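Local coordinates for LPXTG cell wall anchor domain-containing protein (Lactobacillus rhamnosus, PDB 7CBS) that is the adhesive basal subunit of the sortase-assembled SpaCBA pilus and probably helps attach it to the cell wall, at residues 65-71 with 107-113. Sequence-based numbering, arbitrary orientation.
Sequences GVTFTVY and LIAQVVT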
ATOM      1  N   GLY A  65      -7.650   3.240  20.492  1.00 69.61           N
ATOM      2  CA  GLY A  65      -8.147   4.588  20.838  1.00 70.71           C
ATOM      3  C   GLY A  65      -7.021   5.588  21.058  1.00 68.75           C
ATOM      4  O   GLY A  65      -7.291   6.631  21.680  1.00 70.11           O
ATOM      5  N   VAL A  66      -5.808   5.286  20.585  1.00 66.80           N
ATOM      6  CA  VAL A  66      -4.588   6.142  20.726  1.00 66.05           C
ATOM      7  C   VAL A  66      -4.317   6.824  19.380  1.00 64.54           C
ATOM      8  O   VAL A  66      -4.099   6.095  18.388  1.00 63.00           O
ATOM      9  CB  VAL A  66      -3.369   5.324  21.197  1.00 64.85           C
ATOM     10  CG1 VAL A  66      -2.163   6.210  21.466  1.00 64.78           C
ATOM     11  CG2 VAL A  66      -3.695   4.484  22.424  1.00 67.61           C
ATOM     12  N   THR A  67      -4.322   8.163  19.359  1.00 65.58           N
ATOM     13  CA  THR A  67      -4.186   8.998  18.136  1.00 64.28           C
ATOM     14  C   THR A  67      -2.702   9.204  17.816  1.00 63.73           C
ATOM     15  O   THR A  67      -2.012   9.896  18.597  1.00 64.02           O
ATOM     16  CB  THR A  67      -4.890  10.352  18.290  1.00 66.98           C
ATOM     17  OG1 THR A  67      -6.236  10.127  18.709  1.00 70.76           O
ATOM     18  CG2 THR A  67      -4.898  11.161  17.010  1.00 67.27           C
ATOM     19  N   PHE A  68      -2.239   8.614  16.711  1.00 61.64           N
ATOM     20  CA  PHE A  68      -0.922   8.878  16.087  1.00 58.81           C
ATOM     21  C   PHE A  68      -1.128   9.825  14.903  1.00 59.83           C
ATOM     22  O   PHE A  68      -2.087   9.627  14.135  1.00 59.06           O
ATOM     23  CB  PHE A  68      -0.240   7.569  15.679  1.00 57.28           C
ATOM     24  CG  PHE A  68       0.378   6.817  16.832  1.00 57.58           C
ATOM     25  CD1 PHE A  68      -0.385   5.961  17.611  1.00 58.97           C
ATOM     26  CD2 PHE A  68       1.717   6.984  17.154  1.00 56.19           C
ATOM     27  CE1 PHE A  68       0.182   5.280  18.679  1.00 60.09           C
ATOM     28  CE2 PHE A  68       2.282   6.293  18.214  1.00 57.83           C
ATOM     29  CZ  PHE A  68       1.516   5.438  18.971  1.00 58.89           C
ATOM     30  N   THR A  69      -0.251  10.827  14.785  1.00 59.61           N
ATOM     31  CA  THR A  69      -0.221  11.849  13.708  1.00 60.54           C
ATOM     32  C   THR A  69       1.093  11.679  12.939  1.00 59.25           C
ATOM     33  O   THR A  69       2.143  11.554  13.601  1.00 58.77           O
ATOM     34  CB  THR A  69      -0.387  13.256  14.299  1.00 63.11           C
ATOM     35  OG1 THR A  69      -1.554  13.258  15.124  1.00 65.24           O
ATOM     36  CG2 THR A  69      -0.502  14.347  13.253  1.00 63.99           C
ATOM     37  N   VAL A  70       1.028  11.670  11.604  1.00 59.15           N
ATOM     38  CA  VAL A  70       2.209  11.513  10.700  1.00 58.12           C
ATOM     39  C   VAL A  70       2.465  12.858  10.008  1.00 58.84           C
ATOM     40  O   VAL A  70       1.498  13.452   9.489  1.00 61.18           O
ATOM     41  CB  VAL A  70       2.028  10.358   9.691  1.00 58.45           C
ATOM     42  CG1 VAL A  70       0.799  10.530   8.803  1.00 60.24           C
ATOM     43  CG2 VAL A  70       3.274  10.151   8.840  1.00 58.04           C
ATOM     44  N   TYR A  71       3.716  13.329  10.041  1.00 58.87           N
ATOM     45  CA  TYR A  71       4.180  14.609   9.442  1.00 59.33           C
ATOM     46  C   TYR A  71       5.252  14.322   8.388  1.00 56.71           C
ATOM     47  O   TYR A  71       6.061  13.409   8.602  1.00 52.66           O
ATOM     48  CB  TYR A  71       4.776  15.536  10.504  1.00 61.89           C
ATOM     49  CG  TYR A  71       3.893  15.815  11.693  1.00 64.64           C
ATOM     50  CD1 TYR A  71       3.829  14.930  12.757  1.00 65.41           C
ATOM     51  CD2 TYR A  71       3.142  16.975  11.768  1.00 68.26           C
ATOM     52  CE1 TYR A  71       3.021  15.181  13.855  1.00 67.35           C
ATOM     53  CE2 TYR A  71       2.343  17.248  12.865  1.00 71.10           C
ATOM     54  CZ  TYR A  71       2.277  16.345  13.912  1.00 70.14           C
ATOM     55  OH  TYR A  71       1.485  16.599  14.994  1.00 73.13           O
ATOM     56  N   LEU A 107       1.559  18.216   8.285  1.00 68.03           N
ATOM     57  CA  LEU A 107       0.613  17.201   8.825  1.00 68.75           C
ATOM     58  C   LEU A 107      -0.127  16.543   7.654  1.00 68.38           C
ATOM     59  O   LEU A 107      -0.808  17.271   6.905  1.00 70.93           O
ATOM     60  CB  LEU A 107      -0.361  17.868   9.804  1.00 71.48           C
ATOM     61  CG  LEU A 107      -0.979  16.945  10.854  1.00 72.41           C
ATOM     62  CD1 LEU A 107      -1.617  17.754  11.978  1.00 75.86           C
ATOM     63  CD2 LEU A 107      -1.999  16.000  10.233  1.00 72.58           C
ATOM     64  N   ILE A 108       0.023  15.222   7.503  1.00 66.75           N
ATOM     65  CA  ILE A 108      -0.545  14.424   6.376  1.00 68.29           C
ATOM     66  C   ILE A 108      -1.868  13.799   6.829  1.00 69.92           C
ATOM     67  O   ILE A 108      -2.894  14.037   6.154  1.00 73.63           O
ATOM     68  CB  ILE A 108       0.452  13.350   5.893  1.00 67.24           C
ATOM     69  CG1 ILE A 108       1.791  13.970   5.478  1.00 65.87           C
ATOM     70  CG2 ILE A 108      -0.176  12.494   4.798  1.00 68.57           C
ATOM     71  CD1 ILE A 108       2.458  13.339   4.273  1.00 65.79           C
ATOM     72  N   ALA A 109      -1.836  13.020   7.916  1.00 68.08           N
ATOM     73  CA  ALA A 109      -2.977  12.210   8.405  1.00 66.66           C
ATOM     74  C   ALA A 109      -2.909  12.030   9.926  1.00 66.13           C
ATOM     75  O   ALA A 109      -1.789  11.955  10.471  1.00 63.84           O
ATOM     76  CB  ALA A 109      -2.980  10.877   7.701  1.00 65.25           C
ATOM     77  N   GLN A 110      -4.079  11.954  10.565  1.00 69.33           N
ATOM     78  CA  GLN A 110      -4.269  11.669  12.012  1.00 70.18           C
ATOM     79  C   GLN A 110      -5.167  10.433  12.133  1.00 70.88           C
ATOM     80  O   GLN A 110      -6.300  10.480  11.619  1.00 73.02           O
ATOM     81  CB  GLN A 110      -4.871  12.894  12.706  1.00 74.52           C
ATOM     82  CG  GLN A 110      -4.835  12.822  14.226  1.00 75.60           C
ATOM     83  CD  GLN A 110      -4.863  14.195  14.851  1.00 79.10           C
ATOM     84  OE1 GLN A 110      -5.806  14.962  14.663  1.00 82.81           O
ATOM     85  NE2 GLN A 110      -3.823  14.512  15.607  1.00 78.39           N
ATOM     86  N   VAL A 111      -4.668   9.366  12.767  1.00 68.60           N
ATOM     87  CA  VAL A 111      -5.264   7.998  12.730  1.00 67.66           C
ATOM     88  C   VAL A 111      -5.268   7.407  14.145  1.00 67.27           C
ATOM     89  O   VAL A 111      -4.234   7.514  14.835  1.00 63.70           O
ATOM     90  CB  VAL A 111      -4.490   7.103  11.741  1.00 66.46           C
ATOM     91  CG1 VAL A 111      -4.776   5.622  11.944  1.00 67.23           C
ATOM     92  CG2 VAL A 111      -4.752   7.510  10.298  1.00 66.93           C
ATOM     93  N   VAL A 112      -6.384   6.778  14.532  1.00 68.67           N
ATOM     94  CA  VAL A 112      -6.620   6.172  15.877  1.00 69.44           C
ATOM     95  C   VAL A 112      -6.289   4.676  15.795  1.00 68.26           C
ATOM     96  O   VAL A 112      -6.544   4.076  14.734  1.00 68.20           O
ATOM     97  CB  VAL A 112      -8.074   6.396  16.341  1.00 73.88           C
ATOM     98  CG1 VAL A 112      -8.220   6.182  17.839  1.00 75.81           C
ATOM     99  CG2 VAL A 112      -8.600   7.768  15.939  1.00 75.65           C
ATOM    100  N   THR A 113      -5.737   4.102  16.870  1.00 67.57           N
ATOM    101  CA  THR A 113      -5.418   2.651  16.980  1.00 66.86           C
ATOM    102  C   THR A 113      -6.724   1.856  17.109  1.00 70.12           C
ATOM    103  O   THR A 113      -7.551   2.230  17.960  1.00 71.98           O
ATOM    104  CB  THR A 113      -4.472   2.354  18.151  1.00 65.72           C
ATOM    105  OG1 THR A 113      -4.902   3.101  19.290  1.00 65.75           O
ATOM    106  CG2 THR A 113      -3.029   2.690  17.843  1.00 64.25           C
TER
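The strands running through 67-71 and 107-112 pair antiparallel in the pilin's mixed sheet, the axes of these short segments 4.7 Å apart. Phe-68 and Val-111 form a hydrogen-bonded pair, with Val-111 N giving a nearly straight bond of 2.9 Å to Phe-68 O and Phe-68 N returning one to Val-111 O. A classic beta bulge follows at Ile-108 and Ala-109, both opposite Val-70: Val-70 N donates to Ala-109 O, and Val-70 O accepts a hydrogen bond from Ile-108 N. On the face carrying Thr-67, Thr-69 and Tyr-71, the amide of Gln-110 reaches across the strands: NE2 donates to Thr-69 OG1 at 2.6 Å, with the hydroxyl lying 22° out of the amide plane. CG of Gln-110 stands anti to its backbone nitrogen (chi1 -168°) and the chain runs on extended, which brings the amide to that hydroxyl and CG against Thr-67 CG2. Thr-69 OG1 is also hydrogen-bonded to Thr-140 OG1 on strand 131-141, while its methyl CG2 meets Leu-107 CG at 3.6 Å. A valine in place of Thr-69 would probably cost both the Gln-110 amide and Thr-140 OG1 their shared partner, leaving the amide its weak bond to Thr-140 and freer to turn. Leu-107 CG also packs against Tyr-71 CE2, 3.9 Å away. The other face is apolar, with Val-70 CG1 resting 4.0 Å from Ala-109 CB, and Val-70 and Val-111 both touching Phe-121 of strand 118-128. Where the pairing begins, Thr-113 OG1 accepts a hydrogen bond from Val-66 N at 2.7 Å and is also hydrogen-bonded to Leu-63 O. Gly-65 N closes this end on Thr-113 O. Strand 67-72 is thus an inner strand between antiparallel 107-112 and 131-141 in the bulged mixed sheet of the D1-family N-terminal pilin domain.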